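Local coordinates for methyltransferase domain-containing protein (Deinococcus radiodurans, PDB 3M33), which is of unknown function but probably acts as a methyltransferase, at residues L46-C57 against F66-D77. Sequence-based numbering, arbitrary orientation.
Sequences LTPQTRVLEAGC and FGPQAARWAAYD. With SO4 (sulfate ion), chain J.
Val52 sets its CG1 methyl over one face of the Trp73 indole, 3.7 Å from the centroid of the six-membered ring, a CH-pi contact. Gly67 N lies over the rim of the opposite face. A chi1 of -176° swings CG1 away from the Val52 backbone N and over the indole, while the other branch, Val52 CG2, fits against Ala70 CB at 3.7 Å. At the ring edge Leu46 CD2 approaches Trp73 CZ3, and Leu46 CD1 reaches Phe66 CB at 3.7 Å. On the pyrrole side, Trp73 NE1 donates to Glu54 OE1 at 2.9 Å. The oxygen lies in the ring plane, and the carboxylate is turned 73° to it. With an alanine at Trp73, the hollow that takes Val52 CG1 would probably lose its floor, and the buried Glu54 carboxylate its indole donor. Strands 51-55 and 72-77 run parallel as neighbours in the first beta-alpha-beta unit of a Rossmann-like sheet whose strand order matches class I methyltransferases. Helix 61-66 is the crossover; its Ala63 touches Trp73. Backbone bonds such as Val52 N to Arg72 O (2.8 Å) join the strands. On the other sheet face, Ala55 CA lies over the Tyr76 ring and Ala55 CB meets Tyr76 CZ at 3.6 Å. Leu53 CD1 comes to the edge of the same ring and also touches Ala74 CB. Trp98 packs edge-to-face with Tyr76. Past the end of strand 51-55, Cys57 CB butts against Ala75 CB at 3.6 Å.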
ATOM      1  N   LEU A  46      12.960   3.437  10.262  1.00 34.28           N
ATOM      2  CA  LEU A  46      13.122   4.878  10.035  1.00 34.62           C
ATOM      3  C   LEU A  46      14.064   5.516  11.057  1.00 35.48           C
ATOM      4  O   LEU A  46      13.877   5.354  12.258  1.00 34.54           O
ATOM      5  CB  LEU A  46      11.760   5.586  10.081  1.00 34.68           C
ATOM      6  CG  LEU A  46      10.779   5.155   8.979  1.00 35.42           C
ATOM      7  CD1 LEU A  46       9.413   5.743   9.195  1.00 32.80           C
ATOM      8  CD2 LEU A  46      11.329   5.567   7.636  1.00 28.60           C
ATOM      9  N   THR A  47      15.065   6.244  10.576  1.00 37.05           N
ATOM     10  CA  THR A  47      15.941   7.017  11.454  1.00 38.08           C
ATOM     11  C   THR A  47      16.082   8.418  10.875  1.00 34.16           C
ATOM     12  O   THR A  47      15.761   8.627   9.707  1.00 38.77           O
ATOM     13  CB  THR A  47      17.346   6.391  11.546  1.00 40.81           C
ATOM     14  OG1 THR A  47      18.096   6.717  10.365  1.00 36.85           O
ATOM     15  CG2 THR A  47      17.246   4.881  11.705  1.00 39.49           C
ATOM     16  N   PRO A  48      16.579   9.378  11.678  1.00 37.44           N
ATOM     17  CA  PRO A  48      16.740  10.753  11.180  1.00 40.45           C
ATOM     18  C   PRO A  48      17.788  10.852  10.073  1.00 42.87           C
ATOM     19  O   PRO A  48      17.992  11.936   9.548  1.00 46.08           O
ATOM     20  CB  PRO A  48      17.211  11.535  12.417  1.00 41.31           C
ATOM     21  CG  PRO A  48      16.890  10.668  13.589  1.00 47.91           C
ATOM     22  CD  PRO A  48      16.984   9.256  13.092  1.00 41.92           C
ATOM     23  N   GLN A  49      18.447   9.747   9.728  1.00 38.07           N
ATOM     24  CA  GLN A  49      19.346   9.731   8.579  1.00 38.78           C
ATOM     25  C   GLN A  49      18.726   9.059   7.342  1.00 42.41           C
ATOM     26  O   GLN A  49      19.310   9.083   6.273  1.00 46.42           O
ATOM     27  CB  GLN A  49      20.661   9.021   8.935  1.00 47.41           C
ATOM     28  CG  GLN A  49      21.533   9.748   9.991  1.00 57.44           C
ATOM     29  CD  GLN A  49      20.979   9.681  11.426  1.00 62.64           C
ATOM     30  OE1 GLN A  49      20.419   8.664  11.851  1.00 63.90           O
ATOM     31  NE2 GLN A  49      21.159  10.768  12.180  1.00 60.67           N
ATOM     32  N   THR A  50      17.555   8.444   7.480  1.00 40.12           N
ATOM     33  CA  THR A  50      16.983   7.649   6.378  1.00 39.14           C
ATOM     34  C   THR A  50      16.358   8.486   5.263  1.00 34.28           C
ATOM     35  O   THR A  50      15.505   9.330   5.528  1.00 39.80           O
ATOM     36  CB  THR A  50      15.891   6.700   6.893  1.00 36.51           C
ATOM     37  OG1 THR A  50      16.423   5.887   7.950  1.00 37.03           O
ATOM     38  CG2 THR A  50      15.378   5.824   5.770  1.00 36.90           C
ATOM     39  N   ARG A  51      16.775   8.235   4.022  1.00 35.11           N
ATOM     40  CA  ARG A  51      16.136   8.808   2.840  1.00 38.29           C
ATOM     41  C   ARG A  51      15.103   7.832   2.289  1.00 36.27           C
ATOM     42  O   ARG A  51      15.443   6.724   1.864  1.00 37.79           O
ATOM     43  CB  ARG A  51      17.162   9.100   1.740  1.00 37.63           C
ATOM     44  CG  ARG A  51      18.523   9.561   2.244  1.00 56.93           C
ATOM     45  CD  ARG A  51      18.580  11.041   2.469  1.00 69.00           C
ATOM     46  NE  ARG A  51      18.707  11.803   1.229  1.00 83.46           N
ATOM     47  CZ  ARG A  51      18.794  13.132   1.183  1.00 89.92           C
ATOM     48  NH1 ARG A  51      18.772  13.839   2.312  1.00 82.54           N
ATOM     49  NH2 ARG A  51      18.904  13.756   0.016  1.00 94.86           N
ATOM     50  N   VAL A  52      13.847   8.256   2.272  1.00 34.19           N
ATOM     51  CA  VAL A  52      12.755   7.374   1.906  1.00 32.56           C
ATOM     52  C   VAL A  52      12.160   7.740   0.550  1.00 32.02           C
ATOM     53  O   VAL A  52      12.013   8.916   0.221  1.00 36.43           O
ATOM     54  CB  VAL A  52      11.646   7.407   2.964  1.00 33.65           C
ATOM     55  CG1 VAL A  52      10.544   6.395   2.616  1.00 31.37           C
ATOM     56  CG2 VAL A  52      12.225   7.111   4.338  1.00 32.03           C
ATOM     57  N   LEU A  53      11.846   6.718  -0.237  1.00 31.97           N
ATOM     58  CA  LEU A  53      11.014   6.867  -1.419  1.00 33.65           C
ATOM     59  C   LEU A  53       9.752   6.031  -1.245  1.00 35.08           C
ATOM     60  O   LEU A  53       9.824   4.812  -1.028  1.00 34.83           O
ATOM     61  CB  LEU A  53      11.756   6.419  -2.669  1.00 35.33           C
ATOM     62  CG  LEU A  53      10.907   6.513  -3.940  1.00 35.04           C
ATOM     63  CD1 LEU A  53      10.681   7.984  -4.318  1.00 34.88           C
ATOM     64  CD2 LEU A  53      11.595   5.793  -5.074  1.00 41.88           C
ATOM     65  N   GLU A  54       8.595   6.685  -1.324  1.00 32.65           N
ATOM     66  CA  GLU A  54       7.320   5.986  -1.219  1.00 32.13           C
ATOM     67  C   GLU A  54       6.621   5.941  -2.563  1.00 37.43           C
ATOM     68  O   GLU A  54       6.317   6.980  -3.142  1.00 33.69           O
ATOM     69  CB  GLU A  54       6.403   6.663  -0.199  1.00 28.69           C
ATOM     70  CG  GLU A  54       5.125   5.876   0.048  1.00 30.33           C
ATOM     71  CD  GLU A  54       4.000   6.699   0.668  1.00 34.83           C
ATOM     72  OE1 GLU A  54       4.205   7.886   1.010  1.00 38.36           O
ATOM     73  OE2 GLU A  54       2.894   6.143   0.801  1.00 40.39           O
ATOM     74  N   ALA A  55       6.371   4.737  -3.058  1.00 31.59           N
ATOM     75  CA  ALA A  55       5.634   4.563  -4.306  1.00 33.71           C
ATOM     76  C   ALA A  55       4.128   4.548  -4.053  1.00 32.15           C
ATOM     77  O   ALA A  55       3.629   3.813  -3.188  1.00 34.75           O
ATOM     78  CB  ALA A  55       6.068   3.265  -5.007  1.00 36.30           C
ATOM     79  N   GLY A  56       3.402   5.373  -4.796  1.00 33.72           N
ATOM     80  CA  GLY A  56       1.947   5.417  -4.708  1.00 31.24           C
ATOM     81  C   GLY A  56       1.449   6.058  -3.430  1.00 38.33           C
ATOM     82  O   GLY A  56       0.708   5.420  -2.678  1.00 35.89           O
ATOM     83  N   CYS A  57       1.817   7.323  -3.190  1.00 32.51           N
ATOM     84  CA  CYS A  57       1.549   7.946  -1.885  1.00 39.66           C
ATOM     85  C   CYS A  57       0.096   8.381  -1.700  1.00 44.90           C
ATOM     86  O   CYS A  57      -0.303   8.741  -0.587  1.00 43.61           O
ATOM     87  CB  CYS A  57       2.465   9.147  -1.657  1.00 36.16           C
ATOM     88  SG  CYS A  57       2.136  10.426  -2.897  1.00 36.48           S
ATOM     89  N   PHE A  66       4.583   9.024   8.971  1.00 36.66           N
ATOM     90  CA  PHE A  66       5.922   8.456   9.204  1.00 37.10           C
ATOM     91  C   PHE A  66       7.019   9.369   8.689  1.00 42.76           C
ATOM     92  O   PHE A  66       8.167   9.276   9.121  1.00 50.42           O
ATOM     93  CB  PHE A  66       6.086   7.112   8.492  1.00 34.35           C
ATOM     94  CG  PHE A  66       5.242   6.023   9.050  1.00 36.01           C
ATOM     95  CD1 PHE A  66       5.668   5.297  10.157  1.00 43.91           C
ATOM     96  CD2 PHE A  66       4.027   5.713   8.480  1.00 33.10           C
ATOM     97  CE1 PHE A  66       4.893   4.265  10.677  1.00 42.42           C
ATOM     98  CE2 PHE A  66       3.231   4.683   9.004  1.00 36.47           C
ATOM     99  CZ  PHE A  66       3.668   3.960  10.097  1.00 39.70           C
ATOM    100  N   GLY A  67       6.659  10.229   7.748  1.00 33.35           N
ATOM    101  CA  GLY A  67       7.588  11.143   7.110  1.00 44.06           C
ATOM    102  C   GLY A  67       8.500  11.961   8.014  1.00 38.99           C
ATOM    103  O   GLY A  67       9.692  12.081   7.736  1.00 35.20           O
ATOM    104  N   PRO A  68       7.957  12.538   9.096  1.00 37.27           N
ATOM    105  CA  PRO A  68       8.839  13.364   9.929  1.00 37.88           C
ATOM    106  C   PRO A  68       9.940  12.566  10.630  1.00 39.50           C
ATOM    107  O   PRO A  68      10.886  13.164  11.136  1.00 40.62           O
ATOM    108  CB  PRO A  68       7.881  13.976  10.963  1.00 40.02           C
ATOM    109  CG  PRO A  68       6.529  13.938  10.303  1.00 42.63           C
ATOM    110  CD  PRO A  68       6.551  12.633   9.525  1.00 37.35           C
ATOM    111  N   GLN A  69       9.829  11.244  10.644  1.00 37.36           N
ATOM    112  CA  GLN A  69      10.786  10.413  11.371  1.00 37.46           C
ATOM    113  C   GLN A  69      12.018  10.163  10.517  1.00 38.75           C
ATOM    114  O   GLN A  69      13.052   9.732  11.020  1.00 43.63           O
ATOM    115  CB  GLN A  69      10.145   9.084  11.813  1.00 35.17           C
ATOM    116  CG  GLN A  69       9.610   9.112  13.229  1.00 54.22           C
ATOM    117  CD  GLN A  69       8.874   7.836  13.618  1.00 66.18           C
ATOM    118  OE1 GLN A  69       9.047   7.322  14.727  1.00 63.36           O
ATOM    119  NE2 GLN A  69       8.043   7.320  12.705  1.00 63.46           N
ATOM    120  N   ALA A  70      11.911  10.468   9.228  1.00 31.34           N
ATOM    121  CA  ALA A  70      13.010  10.263   8.277  1.00 30.44           C
ATOM    122  C   ALA A  70      13.773  11.557   7.968  1.00 34.02           C
ATOM    123  O   ALA A  70      13.297  12.651   8.255  1.00 41.18           O
ATOM    124  CB  ALA A  70      12.455   9.657   6.962  1.00 27.86           C
ATOM    125  N   ALA A  71      14.955  11.431   7.373  1.00 39.16           N
ATOM    126  CA  ALA A  71      15.720  12.595   6.937  1.00 41.10           C
ATOM    127  C   ALA A  71      15.005  13.267   5.778  1.00 44.35           C
ATOM    128  O   ALA A  71      14.973  14.490   5.682  1.00 43.97           O
ATOM    129  CB  ALA A  71      17.125  12.176   6.484  1.00 46.56           C
ATOM    130  N   ARG A  72      14.457  12.448   4.884  1.00 39.34           N
ATOM    131  CA  ARG A  72      13.716  12.939   3.723  1.00 38.34           C
ATOM    132  C   ARG A  72      12.682  11.881   3.338  1.00 41.00           C
ATOM    133  O   ARG A  72      12.985  10.695   3.340  1.00 39.38           O
ATOM    134  CB  ARG A  72      14.667  13.200   2.550  1.00 45.68           C
ATOM    135  CG  ARG A  72      13.978  13.717   1.285  1.00 47.29           C
ATOM    136  CD  ARG A  72      14.980  14.150   0.222  1.00 50.97           C
ATOM    137  NE  ARG A  72      14.303  14.665  -0.970  1.00 54.63           N
ATOM    138  CZ  ARG A  72      14.207  14.004  -2.118  1.00 49.33           C
ATOM    139  NH1 ARG A  72      14.770  12.808  -2.236  1.00 45.52           N
ATOM    140  NH2 ARG A  72      13.564  14.543  -3.149  1.00 44.47           N
ATOM    141  N   TRP A  73      11.460  12.306   3.044  1.00 36.40           N
ATOM    142  CA  TRP A  73      10.433  11.393   2.546  1.00 40.06           C
ATOM    143  C   TRP A  73      10.022  11.858   1.160  1.00 40.57           C
ATOM    144  O   TRP A  73       9.236  12.795   1.020  1.00 38.89           O
ATOM    145  CB  TRP A  73       9.212  11.399   3.473  1.00 38.08           C
ATOM    146  CG  TRP A  73       8.183  10.332   3.205  1.00 32.65           C
ATOM    147  CD1 TRP A  73       7.177  10.358   2.266  1.00 28.90           C
ATOM    148  CD2 TRP A  73       8.031   9.096   3.917  1.00 34.64           C
ATOM    149  NE1 TRP A  73       6.428   9.214   2.347  1.00 29.62           N
ATOM    150  CE2 TRP A  73       6.930   8.421   3.350  1.00 29.69           C
ATOM    151  CE3 TRP A  73       8.719   8.498   4.979  1.00 36.91           C
ATOM    152  CZ2 TRP A  73       6.513   7.173   3.799  1.00 30.44           C
ATOM    153  CZ3 TRP A  73       8.301   7.244   5.422  1.00 35.16           C
ATOM    154  CH2 TRP A  73       7.215   6.599   4.831  1.00 32.24           C
ATOM    155  N   ALA A  74      10.573  11.230   0.130  1.00 36.24           N
ATOM    156  CA  ALA A  74      10.142  11.525  -1.230  1.00 36.29           C
ATOM    157  C   ALA A  74       8.987  10.578  -1.556  1.00 38.38           C
ATOM    158  O   ALA A  74       8.978   9.436  -1.106  1.00 40.62           O
ATOM    159  CB  ALA A  74      11.305  11.344  -2.216  1.00 31.83           C
ATOM    160  N   ALA A  75       8.012  11.044  -2.326  1.00 37.29           N
ATOM    161  CA  ALA A  75       6.810  10.249  -2.570  1.00 38.63           C
ATOM    162  C   ALA A  75       6.237  10.575  -3.948  1.00 45.20           C
ATOM    163  O   ALA A  75       6.344  11.720  -4.411  1.00 43.28           O
ATOM    164  CB  ALA A  75       5.783  10.541  -1.499  1.00 32.13           C
ATOM    165  N   TYR A  76       5.623   9.595  -4.609  1.00 33.23           N
ATOM    166  CA  TYR A  76       4.966   9.903  -5.883  1.00 28.79           C
ATOM    167  C   TYR A  76       3.660   9.185  -6.122  1.00 33.53           C
ATOM    168  O   TYR A  76       3.443   8.076  -5.635  1.00 36.71           O
ATOM    169  CB  TYR A  76       5.897   9.632  -7.072  1.00 35.79           C
ATOM    170  CG  TYR A  76       6.224   8.170  -7.296  1.00 36.67           C
ATOM    171  CD1 TYR A  76       5.392   7.361  -8.054  1.00 37.27           C
ATOM    172  CD2 TYR A  76       7.372   7.606  -6.750  1.00 38.17           C
ATOM    173  CE1 TYR A  76       5.701   6.026  -8.274  1.00 42.36           C
ATOM    174  CE2 TYR A  76       7.693   6.277  -6.962  1.00 35.86           C
ATOM    175  CZ  TYR A  76       6.856   5.495  -7.724  1.00 41.72           C
ATOM    176  OH  TYR A  76       7.172   4.178  -7.926  1.00 44.17           O
ATOM    177  N   ASP A  77       2.793   9.833  -6.891  1.00 40.56           N
ATOM    178  CA  ASP A  77       1.613   9.188  -7.434  1.00 38.07           C
ATOM    179  C   ASP A  77       1.203   9.854  -8.742  1.00 42.09           C
ATOM    180  O   ASP A  77       1.817  10.846  -9.168  1.00 38.32           O
ATOM    181  CB  ASP A  77       0.454   9.193  -6.437  1.00 34.36           C
ATOM    182  CG  ASP A  77      -0.370   7.906  -6.521  1.00 42.60           C
ATOM    183  OD1 ASP A  77      -0.418   7.313  -7.631  1.00 40.22           O
ATOM    184  OD2 ASP A  77      -0.930   7.474  -5.485  1.00 39.42           O
TER
HETATM  185  S   SO4 J 231      19.918   6.323   3.698  0.70 67.96           S
HETATM  186  O1  SO4 J 231      19.746   5.397   4.826  0.70 73.54           O
HETATM  187  O2  SO4 J 231      20.805   7.426   4.084  0.70 80.49           O
HETATM  188  O3  SO4 J 231      20.512   5.616   2.559  0.70 70.75           O
HETATM  189  O4  SO4 J 231      18.626   6.871   3.348  0.70 45.13           O